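PDB 3QWT: putative GH105 family protein from Salmonella enterica subsp. enterica serovar Paratyphi A, which probably hydrolyses glycosidic bonds as a putative member of glycoside hydrolase family 105, although its substrate has not been established. Local coordinates for residues 18-23 and 328-333; 24-29 and 371-376; 133-138 and 183-188. All coordinates share one frame; numbering follows the deposited sequence.

Contact 1: residues 18-23 and 328-333; sequences EHFIAR and IVKHIS
Phe20 and Lys330 meet at a slant: the aromatic side chain and the bent lysine chain cross, with Lys330 NZ 4.0 Å from Phe20 CE1. The approach is oblique to the ring. Bends at chi2 (51°) and chi3 (85°) bring NZ near the ring. Val329 comes in differently. Its CG2 methyl lies at the ring edge, near the ring plane, 4.5 Å from Phe20 CZ, which makes this apolar contact a loose one. Inside segment 18-23, Ile21 CG2 sits 3.5 Å above the plane of the Phe20 ring, offset toward the rim, and thereby backs one face.

The contact joins the loop that leads into helix 23-37, for which Ala22 is the N-cap, to the C-terminal end of helix 318-330, where His331 is the first residue to leave helical geometry. Phe20 also packs on Ile325 and Arg326 of that helix and on Tyr376 of helix 363-377, while the Ile21 carbonyl accepts a hydrogen bond from Tyr380.

With 118 Å² buried, no polar bond between the segments and a cationic group obliquely near an aromatic ring, the chemistry is consistent with attachment mainly by dispersion, perhaps with a weak electrostatic term, at the protein surface.

Contact 2: residues 24-29 and 371-376; sequences DELKAL and LCLTEY
Leu26 reaches Leu373 and Tyr376 with different methyl groups, and the contact between helices 23-37 and 363-377 is built on this fork. Among the aliphatic pairs, Leu26 CD2 lies 3.8 Å from Leu373 CD2, the two side chains crossing at a slant, and the same methyl approaches Leu373 CB at 4.2 Å. Leu373 uses its other branch for Leu29: Leu373 CD1 is 4.1 Å from Leu29 CD2, and here the chains cross at about a right angle. Leu373, with CG anti to its carbonyl carbon (chi1 -69°), and Leu29, with CG anti to its backbone N (chi1 -164°), meet through one methyl each.

The segments run nearly antiparallel, at 159° between their N-to-C directions, with axes 10.4 Å apart at closest approach and Leu26 opposite Leu373 in register. Such packing of neighbouring helices belongs to the alpha/alpha toroid of this family, and here it brings a helix near the N-terminus against one near the C-terminus, consistent with closure of the ring.

The aliphatic-aromatic contact is of another kind. Leu26 CD1 meets the Tyr376 ring at its edge, in plane, 3.7 Å from Tyr376 CD1, so the methyl touches the rim and not the pi face.

The polar side-chain bonds lead away from the interface. The Tyr376 hydroxyl is hydrogen-bonded to Glu322 OE1 of helix 318-330, which holds the far end of the ring. Glu375 OE2 forms a salt bridge with Arg309 NE on helix 294-309.

Contact 3: residues 133-138 and 183-188; sequences WLETWA and KLLNRP
Leu134, the first residue of segment 133-138 to meet segment 183-188, brings CD1 to 4.4 Å from Leu184 CD2. This loose apolar pair is flanked by Tyr122 of helix 114-125, against which both leucines pack.

Glu135 follows and makes two kinds of contact. Its CG touches Leu185 CD1 at 4.1 Å, while the carboxylate forms a salt bridge, OE2 to Arg187 NH2, of 2.7 Å. The two chains cross at about a right angle, and the carboxylate and guanidinium planes are 34° apart. OE2 and NH2 make the short approach, which is oblique to the guanidinium. Arg187 reaches it with a chain fully extended from CG to NE (chi2 and chi3 both 180°), and Leu185 CD1 lies 4.1 Å above the guanidinium plane, over its centre.

A Schellman motif closes helix 170-184 here: Asn186, at positive phi, is its C-prime residue, with Arg187 N bonded to Gly182 O and Asn186 N to Lys183 O. The turn directs Arg187 back toward helix 131-143.

Further along, Trp137 NE1 donates a hydrogen bond to the C-terminal carboxylate of Phe381 of a neighbouring subunit, and Ala138 packs on Leu178 and Ile181 of helix 170-184.

Contacts 1 and 2 form one continuous patch, their centres 8 Å apart. Phe20 CE2 lies 3.2 Å from Tyr376 OH, and Val329 CG2 packs on Leu29 CD2 at 3.9 Å, so the loop before helix 23-37 reaches helix 363-377, and helix 318-330 reaches helix 23-37. Their segments alternate along the chain. Contact 3 is nested inside the loops that both close and stands apart in space: its centre is 38 Å from that of contact 1 and 31 Å from that of contact 2, with no touch. Contacts 1 and 3 lie on opposite sides of the chain's centre. A glycerol, probably from the crystallisation liquor, lies about 4 Å from the Glu135 side chain.

Contact 1: residues 18-23 and 328-333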
loop_
_atom_site.group_PDB
_atom_site.type_symbol
_atom_site.label_atom_id
_atom_site.label_comp_id
_atom_site.label_asym_id
_atom_site.label_seq_id
_atom_site.Cartn_x
_atom_site.Cartn_y
_atom_site.Cartn_z
ATOM N N GLU A 18 -33.723 -35.731 -2.612
ATOM C CA GLU A 18 -34.071 -37.057 -2.127
ATOM C C GLU A 18 -33.307 -37.362 -0.845
ATOM O O GLU A 18 -32.318 -38.093 -0.853
ATOM C CB GLU A 18 -33.782 -38.117 -3.193
ATOM C CG GLU A 18 -34.286 -39.513 -2.835
ATOM C CD GLU A 18 -33.156 -40.493 -2.561
ATOM O OE1 GLU A 18 -32.076 -40.346 -3.177
ATOM O OE2 GLU A 18 -33.350 -41.409 -1.727
ATOM N N HIS A 19 -33.761 -36.791 0.261
ATOM C CA HIS A 19 -33.108 -37.037 1.531
ATOM C C HIS A 19 -33.544 -38.370 2.097
ATOM O O HIS A 19 -34.707 -38.565 2.457
ATOM C CB HIS A 19 -33.396 -35.913 2.519
ATOM C CG HIS A 19 -32.761 -34.612 2.143
ATOM N ND1 HIS A 19 -33.340 -33.392 2.418
ATOM C CD2 HIS A 19 -31.599 -34.341 1.502
ATOM C CE1 HIS A 19 -32.561 -32.427 1.968
ATOM N NE2 HIS A 19 -31.497 -32.976 1.411
ATOM N N PHE A 20 -32.602 -39.297 2.167
ATOM C CA PHE A 20 -32.905 -40.602 2.713
ATOM C C PHE A 20 -33.172 -40.483 4.207
ATOM O O PHE A 20 -33.887 -41.297 4.780
ATOM C CB PHE A 20 -31.784 -41.599 2.410
ATOM C CG PHE A 20 -30.562 -41.436 3.264
ATOM C CD1 PHE A 20 -30.383 -42.217 4.385
ATOM C CD2 PHE A 20 -29.581 -40.535 2.925
ATOM C CE1 PHE A 20 -29.262 -42.088 5.154
ATOM C CE2 PHE A 20 -28.453 -40.409 3.694
ATOM C CZ PHE A 20 -28.292 -41.184 4.807
ATOM N N ILE A 21 -32.616 -39.448 4.830
ATOM C CA ILE A 21 -32.819 -39.236 6.261
ATOM C C ILE A 21 -33.161 -37.774 6.510
ATOM O O ILE A 21 -32.573 -36.888 5.896
ATOM C CB ILE A 21 -31.565 -39.665 7.055
ATOM C CG1 ILE A 21 -31.799 -39.543 8.557
ATOM C CG2 ILE A 21 -30.316 -38.889 6.589
ATOM C CD1 ILE A 21 -30.549 -39.770 9.373
ATOM N N ALA A 22 -34.124 -37.500 7.384
ATOM C CA ALA A 22 -34.574 -36.117 7.544
ATOM C C ALA A 22 -33.632 -35.289 8.402
ATOM O O ALA A 22 -32.977 -35.814 9.301
ATOM C CB ALA A 22 -35.976 -36.049 8.077
ATOM N N ARG A 23 -33.575 -33.989 8.113
ATOM C CA ARG A 23 -32.682 -33.099 8.829
ATOM C C ARG A 23 -32.677 -33.343 10.335
ATOM O O ARG A 23 -31.622 -33.535 10.941
ATOM C CB ARG A 23 -33.014 -31.624 8.575
ATOM C CG ARG A 23 -31.964 -30.680 9.208
ATOM C CD ARG A 23 -32.344 -29.224 9.150
ATOM N NE ARG A 23 -33.569 -28.975 9.896
ATOM C CZ ARG A 23 -34.152 -27.788 9.993
ATOM N NH1 ARG A 23 -33.616 -26.729 9.398
ATOM N NH2 ARG A 23 -35.271 -27.661 10.689
ATOM N N ILE A 328 -22.458 -45.024 7.265
ATOM C CA ILE A 328 -22.143 -44.547 8.617
ATOM C C ILE A 328 -23.372 -44.575 9.512
ATOM O O ILE A 328 -23.301 -44.967 10.679
ATOM C CB ILE A 328 -21.558 -43.109 8.632
ATOM C CG1 ILE A 328 -20.157 -43.069 8.011
ATOM C CG2 ILE A 328 -21.488 -42.574 10.066
ATOM C CD1 ILE A 328 -19.148 -43.889 8.788
ATOM N N VAL A 329 -24.497 -44.131 8.970
ATOM C CA VAL A 329 -25.722 -44.135 9.737
ATOM C C VAL A 329 -26.075 -45.578 10.098
ATOM O O VAL A 329 -26.431 -45.859 11.238
ATOM C CB VAL A 329 -26.876 -43.465 8.975
ATOM C CG1 VAL A 329 -28.203 -43.731 9.676
ATOM C CG2 VAL A 329 -26.630 -41.978 8.860
ATOM N N LYS A 330 -25.941 -46.488 9.136
ATOM C CA LYS A 330 -26.196 -47.905 9.393
ATOM C C LYS A 330 -25.365 -48.438 10.553
ATOM O O LYS A 330 -25.790 -49.356 11.259
ATOM C CB LYS A 330 -25.938 -48.745 8.137
ATOM C CG LYS A 330 -27.201 -49.183 7.403
ATOM C CD LYS A 330 -28.134 -47.999 7.132
ATOM C CE LYS A 330 -27.776 -47.253 5.844
ATOM N NZ LYS A 330 -28.457 -45.927 5.758
ATOM N N HIS A 331 -24.186 -47.861 10.756
ATOM C CA HIS A 331 -23.264 -48.381 11.757
ATOM C C HIS A 331 -23.316 -47.653 13.094
ATOM O O HIS A 331 -22.499 -47.907 13.979
ATOM C CB HIS A 331 -21.834 -48.378 11.228
ATOM C CG HIS A 331 -21.542 -49.493 10.281
ATOM N ND1 HIS A 331 -22.084 -49.556 9.017
ATOM C CD2 HIS A 331 -20.764 -50.594 10.414
ATOM C CE1 HIS A 331 -21.649 -50.646 8.408
ATOM N NE2 HIS A 331 -20.848 -51.292 9.236
ATOM N N ILE A 332 -24.260 -46.737 13.240
ATOM C CA ILE A 332 -24.474 -46.105 14.528
ATOM C C ILE A 332 -25.498 -46.919 15.336
ATOM O O ILE A 332 -26.646 -47.089 14.918
ATOM C CB ILE A 332 -24.909 -44.646 14.355
ATOM C CG1 ILE A 332 -23.851 -43.881 13.547
ATOM C CG2 ILE A 332 -25.128 -43.992 15.705
ATOM C CD1 ILE A 332 -24.137 -42.397 13.386
ATOM N N SER A 333 -25.072 -47.452 16.479
ATOM C CA SER A 333 -25.940 -48.329 17.269
ATOM C C SER A 333 -27.071 -47.529 17.927
ATOM O O SER A 333 -27.042 -46.305 17.931
ATOM C CB SER A 333 -25.125 -49.108 18.306
ATOM O OG SER A 333 -25.144 -48.473 19.569
#

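Contact 2: residues 24-29 and 371-376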
loop_
_atom_site.group_PDB
_atom_site.type_symbol
_atom_site.label_atom_id
_atom_site.label_comp_id
_atom_site.label_asym_id
_atom_site.label_seq_id
_atom_site.Cartn_x
_atom_site.Cartn_y
_atom_site.Cartn_z
ATOM N N ASP A 24 -33.849 -33.303 10.948
ATOM C CA ASP A 24 -33.902 -33.351 12.403
ATOM C C ASP A 24 -33.589 -34.732 12.958
ATOM O O ASP A 24 -33.176 -34.879 14.104
ATOM C CB ASP A 24 -35.218 -32.767 12.912
ATOM C CG ASP A 24 -35.321 -31.269 12.612
ATOM O OD1 ASP A 24 -34.263 -30.603 12.567
ATOM O OD2 ASP A 24 -36.437 -30.753 12.404
ATOM N N GLU A 25 -33.728 -35.736 12.110
ATOM C CA GLU A 25 -33.297 -37.079 12.441
ATOM C C GLU A 25 -31.777 -37.068 12.547
ATOM O O GLU A 25 -31.196 -37.605 13.491
ATOM C CB GLU A 25 -33.745 -38.037 11.337
ATOM C CG GLU A 25 -33.782 -39.499 11.724
ATOM C CD GLU A 25 -34.535 -40.340 10.701
ATOM O OE1 GLU A 25 -34.639 -39.924 9.522
ATOM O OE2 GLU A 25 -35.040 -41.412 11.078
ATOM N N LEU A 26 -31.133 -36.445 11.567
ATOM C CA LEU A 26 -29.685 -36.280 11.596
ATOM C C LEU A 26 -29.222 -35.627 12.901
ATOM O O LEU A 26 -28.330 -36.133 13.588
ATOM C CB LEU A 26 -29.237 -35.441 10.411
ATOM C CG LEU A 26 -28.630 -36.241 9.277
ATOM C CD1 LEU A 26 -28.639 -35.414 8.005
ATOM C CD2 LEU A 26 -27.223 -36.660 9.660
ATOM N N LYS A 27 -29.829 -34.501 13.243
ATOM C CA LYS A 27 -29.455 -33.819 14.475
ATOM C C LYS A 27 -29.620 -34.732 15.699
ATOM O O LYS A 27 -28.744 -34.786 16.573
ATOM C CB LYS A 27 -30.258 -32.533 14.645
ATOM C CG LYS A 27 -29.962 -31.479 13.620
ATOM C CD LYS A 27 -30.572 -30.170 14.069
ATOM C CE LYS A 27 -30.214 -29.024 13.149
ATOM N NZ LYS A 27 -30.959 -27.794 13.538
ATOM N N ALA A 28 -30.733 -35.457 15.755
ATOM C CA ALA A 28 -30.966 -36.354 16.885
ATOM C C ALA A 28 -29.890 -37.437 16.965
ATOM O O ALA A 28 -29.477 -37.825 18.050
ATOM C CB ALA A 28 -32.354 -36.970 16.806
ATOM N N LEU A 29 -29.429 -37.907 15.808
ATOM C CA LEU A 29 -28.341 -38.882 15.746
ATOM C C LEU A 29 -27.045 -38.272 16.308
ATOM O O LEU A 29 -26.350 -38.869 17.137
ATOM C CB LEU A 29 -28.144 -39.320 14.293
ATOM C CG LEU A 29 -27.343 -40.583 13.971
ATOM C CD1 LEU A 29 -27.906 -41.801 14.692
ATOM C CD2 LEU A 29 -27.347 -40.815 12.472
ATOM N N LEU A 371 -18.308 -35.236 12.634
ATOM C CA LEU A 371 -17.656 -34.419 11.625
ATOM C C LEU A 371 -18.377 -34.606 10.298
ATOM O O LEU A 371 -18.900 -33.646 9.724
ATOM C CB LEU A 371 -16.178 -34.800 11.471
ATOM C CG LEU A 371 -15.089 -33.991 12.173
ATOM C CD1 LEU A 371 -13.741 -34.549 11.763
ATOM C CD2 LEU A 371 -15.176 -32.489 11.838
ATOM N N CYS A 372 -18.411 -35.848 9.813
ATOM C CA CYS A 372 -18.977 -36.118 8.495
ATOM C C CYS A 372 -20.471 -35.842 8.487
ATOM O O CYS A 372 -21.012 -35.371 7.490
ATOM C CB CYS A 372 -18.682 -37.553 8.033
ATOM S SG CYS A 372 -19.494 -38.900 8.970
ATOM N N LEU A 373 -21.138 -36.110 9.605
ATOM C CA LEU A 373 -22.578 -35.914 9.649
ATOM C C LEU A 373 -22.905 -34.419 9.664
ATOM O O LEU A 373 -23.931 -33.994 9.118
ATOM C CB LEU A 373 -23.233 -36.668 10.820
ATOM C CG LEU A 373 -23.252 -38.197 10.730
ATOM C CD1 LEU A 373 -23.824 -38.814 12.007
ATOM C CD2 LEU A 373 -24.036 -38.662 9.522
ATOM N N THR A 374 -22.022 -33.613 10.246
ATOM C CA THR A 374 -22.234 -32.162 10.262
ATOM C C THR A 374 -22.048 -31.538 8.893
ATOM O O THR A 374 -22.807 -30.659 8.483
ATOM C CB THR A 374 -21.320 -31.460 11.259
ATOM O OG1 THR A 374 -21.607 -31.934 12.579
ATOM C CG2 THR A 374 -21.551 -29.961 11.207
ATOM N N GLU A 375 -21.027 -31.987 8.179
ATOM C CA GLU A 375 -20.832 -31.538 6.819
ATOM C C GLU A 375 -22.042 -31.969 5.970
ATOM O O GLU A 375 -22.496 -31.232 5.090
ATOM C CB GLU A 375 -19.500 -32.066 6.268
ATOM C CG GLU A 375 -19.244 -31.762 4.793
ATOM C CD GLU A 375 -19.087 -30.272 4.469
ATOM O OE1 GLU A 375 -18.528 -29.531 5.286
ATOM O OE2 GLU A 375 -19.502 -29.841 3.371
ATOM N N TYR A 376 -22.590 -33.146 6.258
ATOM C CA TYR A 376 -23.735 -33.635 5.495
ATOM C C TYR A 376 -24.987 -32.790 5.753
ATOM O O TYR A 376 -25.833 -32.625 4.862
ATOM C CB TYR A 376 -24.003 -35.102 5.814
ATOM C CG TYR A 376 -24.965 -35.777 4.850
ATOM C CD1 TYR A 376 -26.251 -36.137 5.256
ATOM C CD2 TYR A 376 -24.585 -36.062 3.541
ATOM C CE1 TYR A 376 -27.124 -36.750 4.397
ATOM C CE2 TYR A 376 -25.465 -36.687 2.662
ATOM C CZ TYR A 376 -26.734 -37.026 3.102
ATOM O OH TYR A 376 -27.629 -37.645 2.252
#

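Contact 3: residues 133-138 and 183-188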
loop_
_atom_site.group_PDB
_atom_site.type_symbol
_atom_site.label_atom_id
_atom_site.label_comp_id
_atom_site.label_asym_id
_atom_site.label_seq_id
_atom_site.Cartn_x
_atom_site.Cartn_y
_atom_site.Cartn_z
ATOM N N TRP A 133 -1.691 -20.777 27.074
ATOM C CA TRP A 133 -1.781 -22.155 26.587
ATOM C C TRP A 133 -1.384 -22.236 25.124
ATOM O O TRP A 133 -0.492 -23.000 24.755
ATOM C CB TRP A 133 -3.190 -22.735 26.772
ATOM C CG TRP A 133 -3.479 -23.008 28.190
ATOM C CD1 TRP A 133 -4.152 -22.202 29.064
ATOM C CD2 TRP A 133 -3.064 -24.150 28.935
ATOM N NE1 TRP A 133 -4.189 -22.782 30.298
ATOM C CE2 TRP A 133 -3.525 -23.976 30.253
ATOM C CE3 TRP A 133 -2.355 -25.306 28.612
ATOM C CZ2 TRP A 133 -3.310 -24.920 31.254
ATOM C CZ3 TRP A 133 -2.131 -26.248 29.615
ATOM C CH2 TRP A 133 -2.608 -26.049 30.915
ATOM N N LEU A 134 -2.052 -21.423 24.308
ATOM C CA LEU A 134 -1.858 -21.425 22.860
ATOM C C LEU A 134 -0.450 -21.003 22.470
ATOM O O LEU A 134 0.185 -21.663 21.643
ATOM C CB LEU A 134 -2.879 -20.516 22.179
ATOM C CG LEU A 134 -4.346 -20.869 22.396
ATOM C CD1 LEU A 134 -5.204 -19.721 21.916
ATOM C CD2 LEU A 134 -4.723 -22.152 21.675
ATOM N N GLU A 135 0.044 -19.920 23.075
ATOM C CA GLU A 135 1.403 -19.465 22.787
ATOM C C GLU A 135 2.429 -20.503 23.205
ATOM O O GLU A 135 3.366 -20.795 22.476
ATOM C CB GLU A 135 1.729 -18.130 23.482
ATOM C CG GLU A 135 0.912 -16.969 22.995
ATOM C CD GLU A 135 1.389 -15.647 23.556
ATOM O OE1 GLU A 135 1.939 -15.640 24.682
ATOM O OE2 GLU A 135 1.218 -14.617 22.869
ATOM N N THR A 136 2.267 -21.044 24.400
ATOM C CA THR A 136 3.285 -21.947 24.897
ATOM C C THR A 136 3.422 -23.195 24.021
ATOM O O THR A 136 4.537 -23.561 23.636
ATOM C CB THR A 136 3.044 -22.319 26.331
ATOM O OG1 THR A 136 2.906 -21.114 27.102
ATOM C CG2 THR A 136 4.221 -23.127 26.841
ATOM N N TRP A 137 2.291 -23.802 23.665
ATOM C CA TRP A 137 2.306 -25.062 22.921
ATOM C C TRP A 137 2.686 -24.874 21.452
ATOM O O TRP A 137 3.399 -25.699 20.878
ATOM C CB TRP A 137 0.955 -25.784 23.047
ATOM C CG TRP A 137 0.744 -26.532 24.369
ATOM C CD1 TRP A 137 0.544 -25.982 25.598
ATOM C CD2 TRP A 137 0.671 -27.947 24.551
ATOM N NE1 TRP A 137 0.351 -26.965 26.535
ATOM C CE2 TRP A 137 0.439 -28.184 25.918
ATOM C CE3 TRP A 137 0.779 -29.046 23.684
ATOM C CZ2 TRP A 137 0.323 -29.460 26.445
ATOM C CZ3 TRP A 137 0.663 -30.323 24.214
ATOM C CH2 TRP A 137 0.439 -30.519 25.580
ATOM N N ALA A 138 2.205 -23.799 20.837
ATOM C CA ALA A 138 2.623 -23.504 19.468
ATOM C C ALA A 138 4.118 -23.195 19.452
ATOM O O ALA A 138 4.841 -23.650 18.569
ATOM C CB ALA A 138 1.825 -22.345 18.871
ATOM N N LYS A 183 -2.564 -18.394 12.037
ATOM C CA LYS A 183 -3.544 -17.463 11.522
ATOM C C LYS A 183 -4.150 -16.637 12.666
ATOM O O LYS A 183 -4.151 -15.408 12.623
ATOM C CB LYS A 183 -4.616 -18.225 10.762
ATOM C CG LYS A 183 -4.130 -18.783 9.427
ATOM C CD LYS A 183 -3.721 -17.620 8.494
ATOM C CE LYS A 183 -3.173 -18.091 7.159
ATOM N NZ LYS A 183 -3.058 -16.915 6.234
ATOM N N LEU A 184 -4.621 -17.318 13.704
ATOM C CA LEU A 184 -5.278 -16.665 14.838
ATOM C C LEU A 184 -4.435 -15.579 15.513
ATOM O O LEU A 184 -4.900 -14.459 15.711
ATOM C CB LEU A 184 -5.717 -17.709 15.873
ATOM C CG LEU A 184 -6.381 -17.156 17.142
ATOM C CD1 LEU A 184 -7.584 -16.305 16.789
ATOM C CD2 LEU A 184 -6.790 -18.281 18.105
ATOM N N LEU A 185 -3.198 -15.905 15.871
ATOM C CA LEU A 185 -2.340 -14.943 16.556
ATOM C C LEU A 185 -1.550 -14.061 15.587
ATOM O O LEU A 185 -0.618 -13.380 15.992
ATOM C CB LEU A 185 -1.370 -15.669 17.508
ATOM C CG LEU A 185 -1.985 -16.643 18.512
ATOM C CD1 LEU A 185 -0.908 -17.198 19.377
ATOM C CD2 LEU A 185 -3.070 -15.982 19.355
ATOM N N ASN A 186 -1.915 -14.082 14.309
ATOM C CA ASN A 186 -1.139 -13.371 13.283
ATOM C C ASN A 186 0.358 -13.643 13.388
ATOM O O ASN A 186 1.156 -12.711 13.520
ATOM C CB ASN A 186 -1.377 -11.854 13.337
ATOM C CG ASN A 186 -2.818 -11.478 13.045
ATOM O OD1 ASN A 186 -3.399 -11.902 12.042
ATOM N ND2 ASN A 186 -3.409 -10.682 13.931
ATOM N N ARG A 187 0.728 -14.917 13.349
ATOM C CA ARG A 187 2.128 -15.296 13.348
ATOM C C ARG A 187 2.404 -16.124 12.101
ATOM O O ARG A 187 2.359 -17.356 12.133
ATOM C CB ARG A 187 2.479 -16.036 14.640
ATOM C CG ARG A 187 2.321 -15.145 15.878
ATOM C CD ARG A 187 2.674 -15.860 17.182
ATOM N NE ARG A 187 2.504 -14.987 18.351
ATOM C CZ ARG A 187 2.839 -15.319 19.595
ATOM N NH1 ARG A 187 3.369 -16.518 19.865
ATOM N NH2 ARG A 187 2.641 -14.450 20.574
ATOM N N PRO A 188 2.697 -15.442 10.982
ATOM C CA PRO A 188 2.776 -16.162 9.701
ATOM C C PRO A 188 3.895 -17.196 9.685
ATOM O O PRO A 188 3.858 -18.054 8.802
ATOM C CB PRO A 188 3.070 -15.054 8.669
ATOM C CG PRO A 188 2.906 -13.744 9.409
ATOM C CD PRO A 188 3.114 -14.033 10.865
#